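Local coordinates for hypothetical protein (Pseudomonas putida, PDB 2HLJ) that probably acts on acyl-CoA thioesters as a hotdog-fold enzyme, hydrolysing them or transferring their acyl groups, possibly as a betainyl-CoA thiolase, at residues 4-8 with 34-39; 12-17 with 70-74; 79-83 with 140-146. The contacts are given in a common frame with arbitrary orientation. Numbering follows the deposited sequence.

In the fold
The chain has the hotdog fold, an antiparallel sheet curled about helix 25-43. Interaction 1 lies deepest, about 6 Å between its centre and that of the chain, and packs strand 6-11 on that helix through side-chain contacts without a hydrogen bond across the segments. Interaction 3 holds the neighbouring strand 75-85 from the loop after helix 127-138, chiefly through glutamine amides. The two meet directly: Thr7 OG1 lies 2.7 Å from Thr80 OG1, and Leu5 O 3.2 Å from Thr80 N. Interaction 2, centred about 19 Å from the chain centre, is more peripheral; it ties loops at the ends of the same two strands by backbone hydrogen bonds.

Interaction 1 (4-8 with 34-39); sequences ALITY and YATDAL
Strand 6-8 crosses helix 34-39 at 116°, the short axes approaching to 6.7 Å, with Tyr8 and Ala35 in register (CA-CA 5.0 Å). The strand is irregular: Thr7 (-106/-20) and Tyr8 (-161/138) both point CB toward the helix and both bond to Val78 through the backbone, as in a classic beta bulge. Tyr34 (chi1 m) places CB 3.7 Å from the ring centroid of Tyr8 (chi1 t), 13° off its normal, a CH-pi contact; the two ring planes lie at 50° with centroids 5.5 Å apart. Ala35 CB fits 3.9 Å from Tyr8 CB and 3.6 Å from Thr7 OG1, whose hydroxyl is hydrogen-bonded to Thr80. This is the hotdog arrangement, sheet wrapped on the long helix 25-43, and small alanines let the strand come close. One turn on, where Ala38 N bonds Tyr34 O (3.0 Å), Ala38 CB touches Thr7 O at 3.1 Å. Leu39 (t, p) brings CD1 to 4.0 Å from Leu5 CD2, Leu5 sharing that rotamer, and to 4.3 Å from Thr7 CG2.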
loop_
_atom_site.group_PDB
_atom_site.type_symbol
_atom_site.label_atom_id
_atom_site.label_comp_id
_atom_site.label_asym_id
_atom_site.label_seq_id
_atom_site.Cartn_x
_atom_site.Cartn_y
_atom_site.Cartn_z
ATOM N N ALA A 4 -12.785 1.521 -20.798
ATOM C CA ALA A 4 -11.968 2.088 -19.745
ATOM C C ALA A 4 -10.482 2.180 -20.108
ATOM O O ALA A 4 -9.968 1.402 -20.905
ATOM C CB ALA A 4 -12.098 1.244 -18.530
ATOM N N LEU A 5 -9.784 3.114 -19.466
ATOM C CA LEU A 5 -8.350 3.215 -19.606
ATOM C C LEU A 5 -7.643 2.070 -18.861
ATOM O O LEU A 5 -7.756 1.973 -17.649
ATOM C CB LEU A 5 -7.863 4.573 -19.071
ATOM C CG LEU A 5 -6.348 4.829 -19.174
ATOM C CD1 LEU A 5 -5.850 4.889 -20.637
ATOM C CD2 LEU A 5 -5.975 6.095 -18.454
ATOM N N ILE A 6 -6.914 1.231 -19.604
ATOM C CA ILE A 6 -6.017 0.217 -19.040
ATOM C C ILE A 6 -4.569 0.731 -19.113
ATOM O O ILE A 6 -4.086 1.101 -20.163
ATOM C CB ILE A 6 -6.165 -1.140 -19.768
ATOM C CG1 ILE A 6 -7.579 -1.667 -19.574
ATOM C CG2 ILE A 6 -5.162 -2.166 -19.250
ATOM C CD1 ILE A 6 -7.906 -2.881 -20.367
ATOM N N THR A 7 -3.886 0.767 -17.975
ATOM C CA THR A 7 -2.564 1.369 -17.884
ATOM C C THR A 7 -1.446 0.344 -17.762
ATOM O O THR A 7 -0.262 0.636 -18.057
ATOM C CB THR A 7 -2.522 2.316 -16.702
ATOM O OG1 THR A 7 -3.203 1.730 -15.610
ATOM C CG2 THR A 7 -3.235 3.570 -17.052
ATOM N N TYR A 8 -1.806 -0.869 -17.355
ATOM C CA TYR A 8 -0.791 -1.868 -17.029
ATOM C C TYR A 8 -1.387 -3.252 -17.045
ATOM O O TYR A 8 -2.502 -3.440 -16.597
ATOM C CB TYR A 8 -0.111 -1.549 -15.676
ATOM C CG TYR A 8 1.154 -2.347 -15.440
ATOM C CD1 TYR A 8 2.307 -2.034 -16.122
ATOM C CD2 TYR A 8 1.181 -3.432 -14.566
ATOM C CE1 TYR A 8 3.468 -2.743 -15.931
ATOM C CE2 TYR A 8 2.349 -4.165 -14.375
ATOM C CZ TYR A 8 3.491 -3.806 -15.063
ATOM O OH TYR A 8 4.693 -4.496 -14.918
ATOM N N TYR A 34 3.496 0.542 -10.907
ATOM C CA TYR A 34 3.878 0.401 -12.292
ATOM C C TYR A 34 2.816 1.023 -13.186
ATOM O O TYR A 34 3.143 1.639 -14.167
ATOM C CB TYR A 34 4.063 -1.048 -12.666
ATOM C CG TYR A 34 5.245 -1.757 -12.033
ATOM C CD1 TYR A 34 6.400 -1.071 -11.645
ATOM C CD2 TYR A 34 5.228 -3.131 -11.887
ATOM C CE1 TYR A 34 7.481 -1.748 -11.078
ATOM C CE2 TYR A 34 6.304 -3.811 -11.355
ATOM C CZ TYR A 34 7.424 -3.124 -10.944
ATOM O OH TYR A 34 8.485 -3.830 -10.394
ATOM N N ALA A 35 1.557 0.880 -12.805
ATOM C CA ALA A 35 0.454 1.525 -13.528
ATOM C C ALA A 35 0.575 3.051 -13.500
ATOM O O ALA A 35 0.322 3.715 -14.518
ATOM C CB ALA A 35 -0.891 1.104 -12.956
ATOM N N THR A 36 0.916 3.608 -12.332
ATOM C CA THR A 36 1.158 5.061 -12.186
ATOM C C THR A 36 2.302 5.494 -13.103
ATOM O O THR A 36 2.202 6.491 -13.814
ATOM C CB THR A 36 1.505 5.417 -10.734
ATOM O OG1 THR A 36 0.407 5.104 -9.868
ATOM C CG2 THR A 36 1.851 6.912 -10.590
ATOM N N ASP A 37 3.371 4.701 -13.154
ATOM C CA ASP A 37 4.489 5.026 -14.045
ATOM C C ASP A 37 4.065 5.055 -15.543
ATOM O O ASP A 37 4.429 5.950 -16.318
ATOM C CB ASP A 37 5.652 4.058 -13.850
ATOM C CG ASP A 37 6.261 4.113 -12.450
ATOM O OD1 ASP A 37 5.926 5.002 -11.636
ATOM O OD2 ASP A 37 7.078 3.224 -12.155
ATOM N N ALA A 38 3.331 4.048 -15.947
ATOM C CA ALA A 38 2.793 3.969 -17.294
ATOM C C ALA A 38 1.832 5.112 -17.614
ATOM O O ALA A 38 1.797 5.581 -18.736
ATOM C CB ALA A 38 2.090 2.615 -17.493
ATOM N N LEU A 39 1.047 5.553 -16.649
ATOM C CA LEU A 39 0.198 6.713 -16.855
ATOM C C LEU A 39 1.048 7.967 -17.144
ATOM O O LEU A 39 0.703 8.773 -18.005
ATOM C CB LEU A 39 -0.680 6.949 -15.638
ATOM C CG LEU A 39 -1.694 8.076 -15.785
ATOM C CD1 LEU A 39 -2.707 7.832 -16.901
ATOM C CD2 LEU A 39 -2.363 8.348 -14.467
#

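Interaction 2 (12-17 with 70-74); sequences VQEDWV and VKLGT
Two loops without regular secondary structure meet around Val12, with Val12 CA 4.9 Å from Gly73 CA. Residues Lys71 to Thr74 form a type II beta turn: Leu72 at -40/130 and Gly73 at 84/-3 occupy its central positions, the positive phi by itself favouring glycine. Thr74 N closes the turn on Lys71 O (3.1 Å), and Thr74 OG1 (chi1 m) donates to the same Lys71 O at 2.7 Å, so this carbonyl receives two hydrogens. Both polar backbone groups of Val12 are satisfied by the turn. Val12 N donates to Thr74 O at 2.9 Å and 168°, while Gly73 N donates to Val12 O at 2.9 Å and 152°. In the 12-17 loop, Trp16 N reaches Gln13 O (3.1 Å), and Gln13 NE2 donates to Asp15 OD1 (2.7 Å, 172°), Asp15 having chi1 p.

Apolar contacts fill in between these bonds. Val12 (chi1 t) sets CG2 3.8 Å from Val70 CG1. Leu72 (t, p) extends CD1 against segment 12-17, 3.7 Å from Val12 O, 3.5 Å from Glu14 N and 4.4 Å from Val17 CG2. Further backbone bonds, Val70 with Leu23 and Leu72 with Gly21, engage the loop that leads into helix 25-43, and Trp16 stacks on Phe27 of that helix. The contact thus carries the pairing of antiparallel strands 6-11 and 75-85 past their ends: Val12 follows the first strand, the turn precedes the second, and helix 25-43 starts close by.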
loop_
_atom_site.group_PDB
_atom_site.type_symbol
_atom_site.label_atom_id
_atom_site.label_comp_id
_atom_site.label_asym_id
_atom_site.label_seq_id
_atom_site.Cartn_x
_atom_site.Cartn_y
_atom_site.Cartn_z
ATOM N N VAL A 12 0.802 -12.613 -12.601
ATOM C CA VAL A 12 1.353 -12.794 -11.248
ATOM C C VAL A 12 2.430 -13.877 -11.239
ATOM O O VAL A 12 2.157 -15.038 -11.549
ATOM C CB VAL A 12 0.285 -13.158 -10.255
ATOM C CG1 VAL A 12 0.872 -13.497 -8.865
ATOM C CG2 VAL A 12 -0.775 -12.031 -10.191
ATOM N N GLN A 13 3.619 -13.482 -10.787
ATOM C CA GLN A 13 4.820 -14.312 -10.815
ATOM C C GLN A 13 5.026 -14.957 -9.439
ATOM O O GLN A 13 4.483 -14.491 -8.456
ATOM C CB GLN A 13 6.053 -13.456 -11.204
ATOM C CG GLN A 13 5.914 -11.903 -11.050
ATOM C CD GLN A 13 7.130 -11.135 -11.604
ATOM O OE1 GLN A 13 7.041 -10.447 -12.629
ATOM N NE2 GLN A 13 8.252 -11.245 -10.924
ATOM N N GLU A 14 5.803 -16.035 -9.402
ATOM C CA GLU A 14 6.062 -16.774 -8.188
ATOM C C GLU A 14 6.757 -15.944 -7.112
ATOM O O GLU A 14 6.588 -16.236 -5.945
ATOM C CB GLU A 14 6.891 -18.010 -8.475
ATOM C CG GLU A 14 6.811 -19.061 -7.381
ATOM C CD GLU A 14 7.386 -20.428 -7.802
ATOM O OE1 GLU A 14 7.589 -20.665 -9.017
ATOM O OE2 GLU A 14 7.618 -21.256 -6.895
ATOM N N ASP A 15 7.486 -14.889 -7.470
ATOM C CA ASP A 15 8.130 -14.102 -6.403
ATOM C C ASP A 15 7.228 -13.037 -5.797
ATOM O O ASP A 15 7.656 -12.302 -4.898
ATOM C CB ASP A 15 9.506 -13.544 -6.795
ATOM C CG ASP A 15 9.469 -12.702 -8.028
ATOM O OD1 ASP A 15 8.379 -12.554 -8.623
ATOM O OD2 ASP A 15 10.561 -12.220 -8.416
ATOM N N TRP A 16 5.971 -13.003 -6.230
ATOM C CA TRP A 16 4.957 -12.148 -5.602
ATOM C C TRP A 16 3.937 -12.840 -4.702
ATOM O O TRP A 16 3.050 -12.175 -4.123
ATOM C CB TRP A 16 4.189 -11.396 -6.679
ATOM C CG TRP A 16 4.992 -10.378 -7.410
ATOM C CD1 TRP A 16 6.267 -9.973 -7.133
ATOM C CD2 TRP A 16 4.559 -9.611 -8.509
ATOM N NE1 TRP A 16 6.645 -9.017 -7.994
ATOM C CE2 TRP A 16 5.613 -8.752 -8.851
ATOM C CE3 TRP A 16 3.370 -9.553 -9.243
ATOM C CZ2 TRP A 16 5.539 -7.863 -9.924
ATOM C CZ3 TRP A 16 3.293 -8.668 -10.301
ATOM C CH2 TRP A 16 4.369 -7.829 -10.629
ATOM N N VAL A 17 4.049 -14.156 -4.564
ATOM C CA VAL A 17 3.059 -14.929 -3.875
ATOM C C VAL A 17 3.635 -15.575 -2.627
ATOM O O VAL A 17 4.830 -15.767 -2.528
ATOM C CB VAL A 17 2.342 -15.981 -4.780
ATOM C CG1 VAL A 17 1.782 -15.325 -6.072
ATOM C CG2 VAL A 17 3.225 -17.144 -5.118
ATOM N N VAL A 70 -5.546 -13.196 -5.253
ATOM C CA VAL A 70 -5.131 -13.371 -6.622
ATOM C C VAL A 70 -4.071 -14.443 -6.620
ATOM O O VAL A 70 -3.107 -14.381 -5.862
ATOM C CB VAL A 70 -4.612 -12.044 -7.216
ATOM C CG1 VAL A 70 -4.189 -12.237 -8.634
ATOM C CG2 VAL A 70 -5.708 -10.967 -7.119
ATOM N N LYS A 71 -4.276 -15.451 -7.447
ATOM C CA LYS A 71 -3.461 -16.631 -7.405
ATOM C C LYS A 71 -2.295 -16.547 -8.409
ATOM O O LYS A 71 -2.339 -15.824 -9.415
ATOM C CB LYS A 71 -4.318 -17.891 -7.661
ATOM C CG LYS A 71 -5.419 -18.182 -6.635
ATOM C CD LYS A 71 -6.215 -19.395 -7.074
ATOM C CE LYS A 71 -7.359 -19.747 -6.123
ATOM N NZ LYS A 71 -6.913 -20.040 -4.724
ATOM N N LEU A 72 -1.258 -17.316 -8.135
ATOM C CA LEU A 72 -0.175 -17.538 -9.113
ATOM C C LEU A 72 -0.656 -17.716 -10.557
ATOM O O LEU A 72 -1.550 -18.508 -10.823
ATOM C CB LEU A 72 0.609 -18.779 -8.728
ATOM C CG LEU A 72 1.852 -19.107 -9.567
ATOM C CD1 LEU A 72 2.900 -17.995 -9.411
ATOM C CD2 LEU A 72 2.426 -20.437 -9.100
ATOM N N GLY A 73 -0.050 -16.976 -11.489
ATOM C CA GLY A 73 -0.326 -17.131 -12.926
ATOM C C GLY A 73 -1.538 -16.384 -13.429
ATOM O O GLY A 73 -1.825 -16.372 -14.625
ATOM N N THR A 74 -2.258 -15.724 -12.543
ATOM C CA THR A 74 -3.371 -14.952 -12.970
ATOM C C THR A 74 -2.903 -13.770 -13.832
ATOM O O THR A 74 -1.946 -13.047 -13.459
ATOM C CB THR A 74 -4.163 -14.447 -11.768
ATOM O OG1 THR A 74 -4.559 -15.564 -10.957
ATOM C CG2 THR A 74 -5.401 -13.714 -12.233
#

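Interaction 3 (79-83 with 140-146); sequences QTQIL and QEGAQAP
Strand 79-83 is extended through Ile82 (-94/117), with a local kink at Leu83 (-89/-21), after which the strand continues. Opposite it, Gln140 to Ala143 form a type I beta turn, closed by Ala143 N to Gln140 O (3.2 Å), before the chain runs on extended to Pro146. Gln140 CA is 7.3 Å from Gln81 CA, a gap bridged by the long Gln140 side chain (m, t, chi3 174°). Its amide meets the strand backbone at two points: OE1 accepts from Ile82 N (2.7 Å, 163°) and NE2 donates to Ile82 O (2.9 Å, 166°). The amide thereby pairs with Ile82 much as a peptide of an adjacent strand would. OE1 also accepts a hydrogen from water 1 at 2.7 Å, which donates to Thr80 O at 2.9 Å as well.

Gln81 (m, t, chi3 49°) reaches the other way, NE2 donating to Gln144 O (2.8 Å, 149°), while its OE1 lies 3.7 Å from Ala143 CB. The rotamer of Leu83 (m, t) carries CD2 to 3.7 Å from Pro146 CG.

In the sheet, Gln81 and Leu83 bond to Tyr93 and His91 of strand 89-98. On the other side Thr80 pairs with Leu5 near the start of strand 6-11, Gln140 takes the next place along, and the Ile82 side chain packs against Leu133, Leu136 and Val137 of helix 127-138.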
loop_
_atom_site.group_PDB
_atom_site.type_symbol
_atom_site.label_atom_id
_atom_site.label_comp_id
_atom_site.label_asym_id
_atom_site.label_seq_id
_atom_site.Cartn_x
_atom_site.Cartn_y
_atom_site.Cartn_z
ATOM N N GLN A 79 -7.034 -0.695 -14.245
ATOM C CA GLN A 79 -7.783 0.431 -14.786
ATOM C C GLN A 79 -7.507 1.662 -13.934
ATOM O O GLN A 79 -7.348 1.570 -12.733
ATOM C CB GLN A 79 -9.298 0.117 -14.835
ATOM C CG GLN A 79 -9.577 -0.851 -15.986
ATOM C CD GLN A 79 -10.970 -1.397 -16.057
ATOM O OE1 GLN A 79 -11.149 -2.454 -16.625
ATOM N NE2 GLN A 79 -11.959 -0.707 -15.479
ATOM N N THR A 80 -7.419 2.814 -14.567
ATOM C CA THR A 80 -6.957 4.009 -13.869
ATOM C C THR A 80 -7.879 5.171 -14.224
ATOM O O THR A 80 -8.195 5.377 -15.395
ATOM C CB THR A 80 -5.527 4.354 -14.216
ATOM O OG1 THR A 80 -4.642 3.232 -13.960
ATOM C CG2 THR A 80 -5.079 5.574 -13.434
ATOM N N GLN A 81 -8.347 5.875 -13.206
ATOM C CA GLN A 81 -9.082 7.145 -13.380
ATOM C C GLN A 81 -8.381 8.287 -12.652
ATOM O O GLN A 81 -7.809 8.117 -11.549
ATOM C CB GLN A 81 -10.478 7.043 -12.834
ATOM C CG GLN A 81 -11.294 5.940 -13.416
ATOM C CD GLN A 81 -12.776 6.060 -13.041
ATOM O OE1 GLN A 81 -13.368 7.118 -13.180
ATOM N NE2 GLN A 81 -13.368 4.956 -12.591
ATOM N N ILE A 82 -8.438 9.458 -13.273
ATOM C CA ILE A 82 -7.930 10.674 -12.693
ATOM C C ILE A 82 -9.126 11.319 -12.001
ATOM O O ILE A 82 -10.108 11.655 -12.641
ATOM C CB ILE A 82 -7.281 11.586 -13.781
ATOM C CG1 ILE A 82 -6.025 10.891 -14.329
ATOM C CG2 ILE A 82 -6.923 12.965 -13.214
ATOM C CD1 ILE A 82 -5.501 11.495 -15.593
ATOM N N LEU A 83 -9.037 11.454 -10.684
ATOM C CA LEU A 83 -10.122 11.994 -9.891
ATOM C C LEU A 83 -10.035 13.499 -9.787
ATOM O O LEU A 83 -11.034 14.153 -9.533
ATOM C CB LEU A 83 -10.095 11.401 -8.493
ATOM C CG LEU A 83 -10.076 9.886 -8.459
ATOM C CD1 LEU A 83 -9.875 9.408 -7.032
ATOM C CD2 LEU A 83 -11.345 9.358 -9.110
ATOM N N GLN A 140 -13.385 9.982 -19.438
ATOM C CA GLN A 140 -14.007 9.240 -18.300
ATOM C C GLN A 140 -15.535 9.331 -18.141
ATOM O O GLN A 140 -16.082 8.827 -17.155
ATOM C CB GLN A 140 -13.378 9.659 -16.960
ATOM C CG GLN A 140 -11.904 9.348 -16.913
ATOM C CD GLN A 140 -11.173 9.793 -15.653
ATOM O OE1 GLN A 140 -10.012 9.471 -15.513
ATOM N NE2 GLN A 140 -11.823 10.548 -14.762
ATOM N N GLU A 141 -16.229 9.960 -19.073
ATOM C CA GLU A 141 -17.695 10.058 -18.964
ATOM C C GLU A 141 -18.385 8.687 -18.881
ATOM O O GLU A 141 -19.399 8.551 -18.205
ATOM C CB GLU A 141 -18.282 10.901 -20.106
ATOM C CG GLU A 141 -17.826 12.378 -20.098
ATOM C CD GLU A 141 -18.025 13.068 -18.748
ATOM O OE1 GLU A 141 -19.163 13.041 -18.208
ATOM O OE2 GLU A 141 -17.035 13.642 -18.234
ATOM N N GLY A 142 -17.821 7.663 -19.515
ATOM C CA GLY A 142 -18.416 6.317 -19.484
ATOM C C GLY A 142 -17.958 5.395 -18.363
ATOM O O GLY A 142 -18.527 4.318 -18.171
ATOM N N ALA A 143 -16.924 5.800 -17.627
ATOM C CA ALA A 143 -16.287 4.915 -16.650
ATOM C C ALA A 143 -17.199 4.619 -15.456
ATOM O O ALA A 143 -18.038 5.436 -15.073
ATOM C CB ALA A 143 -14.961 5.523 -16.165
ATOM N N GLN A 144 -17.028 3.431 -14.884
ATOM C CA GLN A 144 -17.710 3.081 -13.652
ATOM C C GLN A 144 -17.205 3.980 -12.515
ATOM O O GLN A 144 -15.996 4.129 -12.345
ATOM C CB GLN A 144 -17.453 1.605 -13.328
ATOM C CG GLN A 144 -18.211 1.082 -12.104
ATOM C CD GLN A 144 -18.981 -0.179 -12.429
ATOM O OE1 GLN A 144 -19.949 -0.138 -13.197
ATOM N NE2 GLN A 144 -18.554 -1.306 -11.863
ATOM N N ALA A 145 -18.115 4.567 -11.742
ATOM C CA ALA A 145 -17.720 5.462 -10.642
ATOM C C ALA A 145 -16.822 4.749 -9.607
ATOM O O ALA A 145 -17.022 3.572 -9.294
ATOM C CB ALA A 145 -18.949 6.062 -9.951
ATOM N N PRO A 146 -15.798 5.446 -9.109
ATOM C CA PRO A 146 -14.904 4.811 -8.149
ATOM C C PRO A 146 -15.622 4.473 -6.852
ATOM O O PRO A 146 -16.176 5.346 -6.175
ATOM C CB PRO A 146 -13.813 5.868 -7.935
ATOM C CG PRO A 146 -13.874 6.713 -9.177
ATOM C CD PRO A 146 -15.344 6.809 -9.429
HETATM O O HOH W 1 -9.526 7.316 -17.116
#